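Local structure of nudix hydrolase domain-containing protein (Thermotoga maritima, 3E57) at residues I103-D111 with E124-D132. The protein is a putative Nudix hydrolase, so it probably cleaves a nucleoside diphosphate linked to another moiety, although its substrate is unknown. Residues are numbered along the deposited sequence; the frame is centred on the assembly and turned at random.
Sequences IGGHVREGD and EREVNEEVD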
ATOM      1  N   ILE B 103      -4.170 -10.107 -14.385  1.00 29.94           N
ATOM      2  CA  ILE B 103      -3.408 -10.562 -15.540  1.00 30.39           C
ATOM      3  C   ILE B 103      -2.596  -9.379 -16.048  1.00 30.47           C
ATOM      4  O   ILE B 103      -3.151  -8.339 -16.402  1.00 29.73           O
ATOM      5  CB  ILE B 103      -4.340 -11.066 -16.642  1.00 30.62           C
ATOM      6  CG1 ILE B 103      -5.224 -12.194 -16.110  1.00 31.26           C
ATOM      7  CG2 ILE B 103      -3.539 -11.556 -17.845  1.00 30.74           C
ATOM      8  CD1 ILE B 103      -6.451 -12.411 -16.940  1.00 31.12           C
ATOM      9  N   GLY B 104      -1.279  -9.523 -16.023  1.00 30.83           N
ATOM     10  CA  GLY B 104      -0.392  -8.454 -16.423  1.00 31.95           C
ATOM     11  C   GLY B 104       0.566  -8.855 -17.514  1.00 32.42           C
ATOM     12  O   GLY B 104       0.815 -10.038 -17.739  1.00 32.55           O
ATOM     13  N   GLY B 105       1.102  -7.855 -18.200  1.00 33.34           N
ATOM     14  CA  GLY B 105       2.184  -8.079 -19.144  1.00 33.90           C
ATOM     15  C   GLY B 105       2.857  -6.780 -19.503  1.00 34.40           C
ATOM     16  O   GLY B 105       2.389  -5.719 -19.130  1.00 34.71           O
ATOM     17  N   HIS B 106       3.946  -6.868 -20.252  1.00 35.13           N
ATOM     18  CA  HIS B 106       4.684  -5.685 -20.678  1.00 35.53           C
ATOM     19  C   HIS B 106       4.021  -5.028 -21.881  1.00 35.89           C
ATOM     20  O   HIS B 106       3.303  -5.683 -22.639  1.00 36.35           O
ATOM     21  CB  HIS B 106       6.126  -6.062 -21.003  1.00 35.78           C
ATOM     22  CG  HIS B 106       6.916  -6.470 -19.801  1.00 37.18           C
ATOM     23  ND1 HIS B 106       6.877  -7.749 -19.285  1.00 38.38           N
ATOM     24  CD2 HIS B 106       7.750  -5.765 -19.000  1.00 38.10           C
ATOM     25  CE1 HIS B 106       7.662  -7.816 -18.224  1.00 38.52           C
ATOM     26  NE2 HIS B 106       8.207  -6.628 -18.031  1.00 39.05           N
ATOM     27  N   VAL B 107       4.245  -3.729 -22.042  1.00 35.82           N
ATOM     28  CA  VAL B 107       3.826  -3.037 -23.255  1.00 36.01           C
ATOM     29  C   VAL B 107       5.018  -3.056 -24.209  1.00 36.13           C
ATOM     30  O   VAL B 107       6.122  -2.686 -23.825  1.00 35.55           O
ATOM     31  CB  VAL B 107       3.374  -1.594 -22.956  1.00 36.12           C
ATOM     32  CG1 VAL B 107       3.054  -0.845 -24.249  1.00 35.66           C
ATOM     33  CG2 VAL B 107       2.166  -1.609 -22.009  1.00 35.17           C
ATOM     34  N   ARG B 108       4.784  -3.509 -25.439  1.00 36.76           N
ATOM     35  CA  ARG B 108       5.853  -3.665 -26.428  1.00 37.36           C
ATOM     36  C   ARG B 108       5.883  -2.474 -27.367  1.00 37.39           C
ATOM     37  O   ARG B 108       4.848  -1.891 -27.686  1.00 37.29           O
ATOM     38  CB  ARG B 108       5.645  -4.932 -27.250  1.00 37.51           C
ATOM     39  CG  ARG B 108       5.637  -6.218 -26.441  1.00 38.41           C
ATOM     40  CD  ARG B 108       5.156  -7.371 -27.300  1.00 39.12           C
ATOM     41  NE  ARG B 108       4.985  -8.608 -26.543  1.00 40.59           N
ATOM     42  CZ  ARG B 108       4.260  -9.652 -26.949  1.00 42.33           C
ATOM     43  NH1 ARG B 108       3.610  -9.630 -28.111  1.00 42.90           N
ATOM     44  NH2 ARG B 108       4.170 -10.730 -26.175  1.00 43.92           N
ATOM     45  N   GLU B 109       7.080  -2.134 -27.828  1.00 37.66           N
ATOM     46  CA  GLU B 109       7.275  -1.015 -28.761  1.00 37.60           C
ATOM     47  C   GLU B 109       6.396  -1.086 -30.012  1.00 37.30           C
ATOM     48  O   GLU B 109       5.967  -0.048 -30.534  1.00 37.35           O
ATOM     49  CB  GLU B 109       8.745  -0.937 -29.173  1.00 37.59           C
ATOM     50  CG  GLU B 109       9.112   0.361 -29.870  1.00 38.08           C
ATOM     51  CD  GLU B 109      10.604   0.521 -30.042  1.00 38.47           C
ATOM     52  OE1 GLU B 109      11.320  -0.504 -30.042  1.00 38.11           O
ATOM     53  OE2 GLU B 109      11.055   1.679 -30.178  1.00 39.82           O
ATOM     54  N   GLY B 110       6.136  -2.303 -30.484  1.00 37.05           N
ATOM     55  CA  GLY B 110       5.301  -2.528 -31.654  1.00 37.12           C
ATOM     56  C   GLY B 110       3.806  -2.455 -31.410  1.00 37.05           C
ATOM     57  O   GLY B 110       3.024  -2.634 -32.339  1.00 36.66           O
ATOM     58  N   ASP B 111       3.395  -2.202 -30.168  1.00 37.06           N
ATOM     59  CA  ASP B 111       1.974  -2.082 -29.854  1.00 37.17           C
ATOM     60  C   ASP B 111       1.396  -0.753 -30.317  1.00 37.22           C
ATOM     61  O   ASP B 111       0.194  -0.666 -30.565  1.00 37.42           O
ATOM     62  CB  ASP B 111       1.726  -2.243 -28.350  1.00 37.32           C
ATOM     63  CG  ASP B 111       1.969  -3.655 -27.862  1.00 37.44           C
ATOM     64  OD1 ASP B 111       1.709  -4.618 -28.618  1.00 37.58           O
ATOM     65  OD2 ASP B 111       2.399  -3.800 -26.697  1.00 39.37           O
ATOM     66  N   GLU B 124      -4.910  -4.367 -24.080  1.00 40.65           N
ATOM     67  CA  GLU B 124      -5.836  -5.300 -24.728  1.00 40.99           C
ATOM     68  C   GLU B 124      -5.134  -6.614 -25.120  1.00 41.02           C
ATOM     69  O   GLU B 124      -5.615  -7.705 -24.803  1.00 40.88           O
ATOM     70  CB  GLU B 124      -6.464  -4.637 -25.967  1.00 41.08           C
ATOM     71  CG  GLU B 124      -7.500  -5.490 -26.693  1.00 41.56           C
ATOM     72  CD  GLU B 124      -7.924  -4.916 -28.043  1.00 42.46           C
ATOM     73  OE1 GLU B 124      -7.465  -3.808 -28.416  1.00 44.98           O
ATOM     74  OE2 GLU B 124      -8.726  -5.588 -28.738  1.00 44.57           O
ATOM     75  N   ARG B 125      -3.999  -6.499 -25.805  1.00 41.15           N
ATOM     76  CA  ARG B 125      -3.229  -7.664 -26.246  1.00 41.34           C
ATOM     77  C   ARG B 125      -2.835  -8.568 -25.077  1.00 41.37           C
ATOM     78  O   ARG B 125      -3.108  -9.773 -25.088  1.00 41.44           O
ATOM     79  CB  ARG B 125      -1.966  -7.207 -26.981  1.00 41.35           C
ATOM     80  CG  ARG B 125      -1.011  -8.342 -27.356  1.00 41.41           C
ATOM     81  CD  ARG B 125       0.303  -7.826 -27.917  1.00 41.75           C
ATOM     82  NE  ARG B 125       0.967  -6.890 -27.015  1.00 42.66           N
ATOM     83  CZ  ARG B 125       1.605  -7.233 -25.897  1.00 41.97           C
ATOM     84  NH1 ARG B 125       1.670  -8.494 -25.501  1.00 41.95           N
ATOM     85  NH2 ARG B 125       2.180  -6.301 -25.158  1.00 42.46           N
ATOM     86  N   GLU B 126      -2.179  -7.961 -24.090  1.00 41.59           N
ATOM     87  CA  GLU B 126      -1.763  -8.607 -22.844  1.00 41.45           C
ATOM     88  C   GLU B 126      -2.848  -9.534 -22.285  1.00 41.28           C
ATOM     89  O   GLU B 126      -2.590 -10.705 -22.002  1.00 40.88           O
ATOM     90  CB  GLU B 126      -1.420  -7.501 -21.833  1.00 41.96           C
ATOM     91  CG  GLU B 126      -0.956  -7.926 -20.461  1.00 42.43           C
ATOM     92  CD  GLU B 126      -2.082  -8.100 -19.464  1.00 42.77           C
ATOM     93  OE1 GLU B 126      -2.660  -7.085 -18.990  1.00 40.71           O
ATOM     94  OE2 GLU B 126      -2.373  -9.269 -19.146  1.00 44.51           O
ATOM     95  N   VAL B 127      -4.058  -8.996 -22.139  1.00 41.10           N
ATOM     96  CA  VAL B 127      -5.199  -9.754 -21.624  1.00 41.05           C
ATOM     97  C   VAL B 127      -5.619 -10.871 -22.590  1.00 40.87           C
ATOM     98  O   VAL B 127      -5.818 -12.007 -22.174  1.00 40.57           O
ATOM     99  CB  VAL B 127      -6.400  -8.820 -21.323  1.00 41.01           C
ATOM    100  CG1 VAL B 127      -7.673  -9.621 -21.023  1.00 41.23           C
ATOM    101  CG2 VAL B 127      -6.062  -7.887 -20.159  1.00 40.14           C
ATOM    102  N   ASN B 128      -5.728 -10.546 -23.878  1.00 41.18           N
ATOM    103  CA  ASN B 128      -6.178 -11.524 -24.888  1.00 41.31           C
ATOM    104  C   ASN B 128      -5.222 -12.701 -25.117  1.00 41.22           C
ATOM    105  O   ASN B 128      -5.660 -13.779 -25.516  1.00 41.36           O
ATOM    106  CB  ASN B 128      -6.502 -10.819 -26.212  1.00 41.65           C
ATOM    107  CG  ASN B 128      -7.781  -9.983 -26.138  1.00 42.62           C
ATOM    108  OD1 ASN B 128      -8.611 -10.155 -25.237  1.00 44.29           O
ATOM    109  ND2 ASN B 128      -7.949  -9.078 -27.095  1.00 44.26           N
ATOM    110  N   GLU B 129      -3.931 -12.505 -24.858  1.00 41.00           N
ATOM    111  CA  GLU B 129      -2.964 -13.615 -24.894  1.00 41.05           C
ATOM    112  C   GLU B 129      -3.228 -14.657 -23.812  1.00 40.57           C
ATOM    113  O   GLU B 129      -2.906 -15.832 -23.992  1.00 40.32           O
ATOM    114  CB  GLU B 129      -1.524 -13.111 -24.728  1.00 41.08           C
ATOM    115  CG  GLU B 129      -0.926 -12.460 -25.970  1.00 42.02           C
ATOM    116  CD  GLU B 129       0.451 -11.854 -25.718  1.00 42.10           C
ATOM    117  OE1 GLU B 129       0.937 -11.872 -24.565  1.00 46.23           O
ATOM    118  OE2 GLU B 129       1.052 -11.342 -26.676  1.00 44.39           O
ATOM    119  N   GLU B 130      -3.795 -14.233 -22.682  1.00 40.21           N
ATOM    120  CA  GLU B 130      -3.954 -15.125 -21.531  1.00 39.97           C
ATOM    121  C   GLU B 130      -5.350 -15.717 -21.435  1.00 39.24           C
ATOM    122  O   GLU B 130      -5.508 -16.865 -21.031  1.00 38.85           O
ATOM    123  CB  GLU B 130      -3.650 -14.385 -20.228  1.00 40.47           C
ATOM    124  CG  GLU B 130      -2.327 -13.633 -20.216  1.00 42.65           C
ATOM    125  CD  GLU B 130      -1.235 -14.343 -19.431  1.00 45.19           C
ATOM    126  OE1 GLU B 130      -0.891 -13.856 -18.331  1.00 48.25           O
ATOM    127  OE2 GLU B 130      -0.721 -15.380 -19.911  1.00 47.37           O
ATOM    128  N   VAL B 131      -6.367 -14.939 -21.777  1.00 38.59           N
ATOM    129  CA  VAL B 131      -7.735 -15.377 -21.552  1.00 38.52           C
ATOM    130  C   VAL B 131      -8.660 -14.998 -22.692  1.00 38.46           C
ATOM    131  O   VAL B 131      -8.438 -13.995 -23.369  1.00 38.33           O
ATOM    132  CB  VAL B 131      -8.296 -14.766 -20.254  1.00 38.35           C
ATOM    133  CG1 VAL B 131      -7.491 -15.255 -19.041  1.00 37.90           C
ATOM    134  CG2 VAL B 131      -8.288 -13.248 -20.335  1.00 37.85           C
ATOM    135  N   ASP B 132      -9.701 -15.809 -22.878  1.00 38.48           N
ATOM    136  CA  ASP B 132     -10.790 -15.488 -23.790  1.00 38.52           C
ATOM    137  C   ASP B 132     -11.930 -14.868 -22.986  1.00 38.18           C
ATOM    138  O   ASP B 132     -12.629 -15.548 -22.233  1.00 37.67           O
ATOM    139  CB  ASP B 132     -11.263 -16.741 -24.541  1.00 38.77           C
ATOM    140  CG  ASP B 132     -12.252 -16.427 -25.651  1.00 39.21           C
ATOM    141  OD1 ASP B 132     -12.412 -15.238 -26.025  1.00 40.91           O
ATOM    142  OD2 ASP B 132     -12.874 -17.385 -26.159  1.00 41.52           O
TER
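The Arg125 side chain starts out from helix 115-130 with CG trans to the backbone N and turns sharply at chi3 (55°), which lays its guanidinium beside Asp111; Arg108, extended from CG to NE, crosses that side chain at about a right angle, its guanidinium over one face. Arg125 grips Asp111 side-on: NE meets OD1 at 2.9 Å and NH2 meets OD2, also at 2.9 Å, both on the syn side, with the flat groups only 14° from coplanar. NH2 also donates to His106 O (2.8 Å), lying in that carbonyl's plane, while NH1 reaches Glu129 OE2 (3.1 Å) from above the carboxylate. All three guanidinium nitrogens have acceptors, which should hold the group's rotation. Asp111 OD2 also accepts from Arg108 N (2.7 Å), beside the backbone bond from Asp111 N to Arg108 O. The sequence and the loop leading to helix 115-130 fit a Nudix box with a lengthened spacer: Gly105 begins it, Asp111 probably stands where a glutamate is usual, and Arg125-Glu130 form the REVNEE core, whose glutamates bind metal ions in relatives. The guanidiniums of Arg108 and Arg125 stack 3.7 Å apart between centres, planes 16° from parallel, with Arg125 NH1 over the centre of the Arg108 group. Glu129 OE2, weakly bonded to Arg108 NH2, probably offsets the like charges. A leucine in place of Arg125 would probably leave Asp111 and His106 O without these donors, Glu129 without its stronger mate and the Arg108 guanidinium without its stacking partner. Glu126 CG packs against Gly105, where a CB would collide with it. Ile103 CG2 rests on Glu130 CG (3.4 Å) and CD1 meets Val131 CG1 tip to tip (3.7 Å), joining strand 103-104 to helix 115-130 and the start of strand 131-145; Ile75 also touches Ile103.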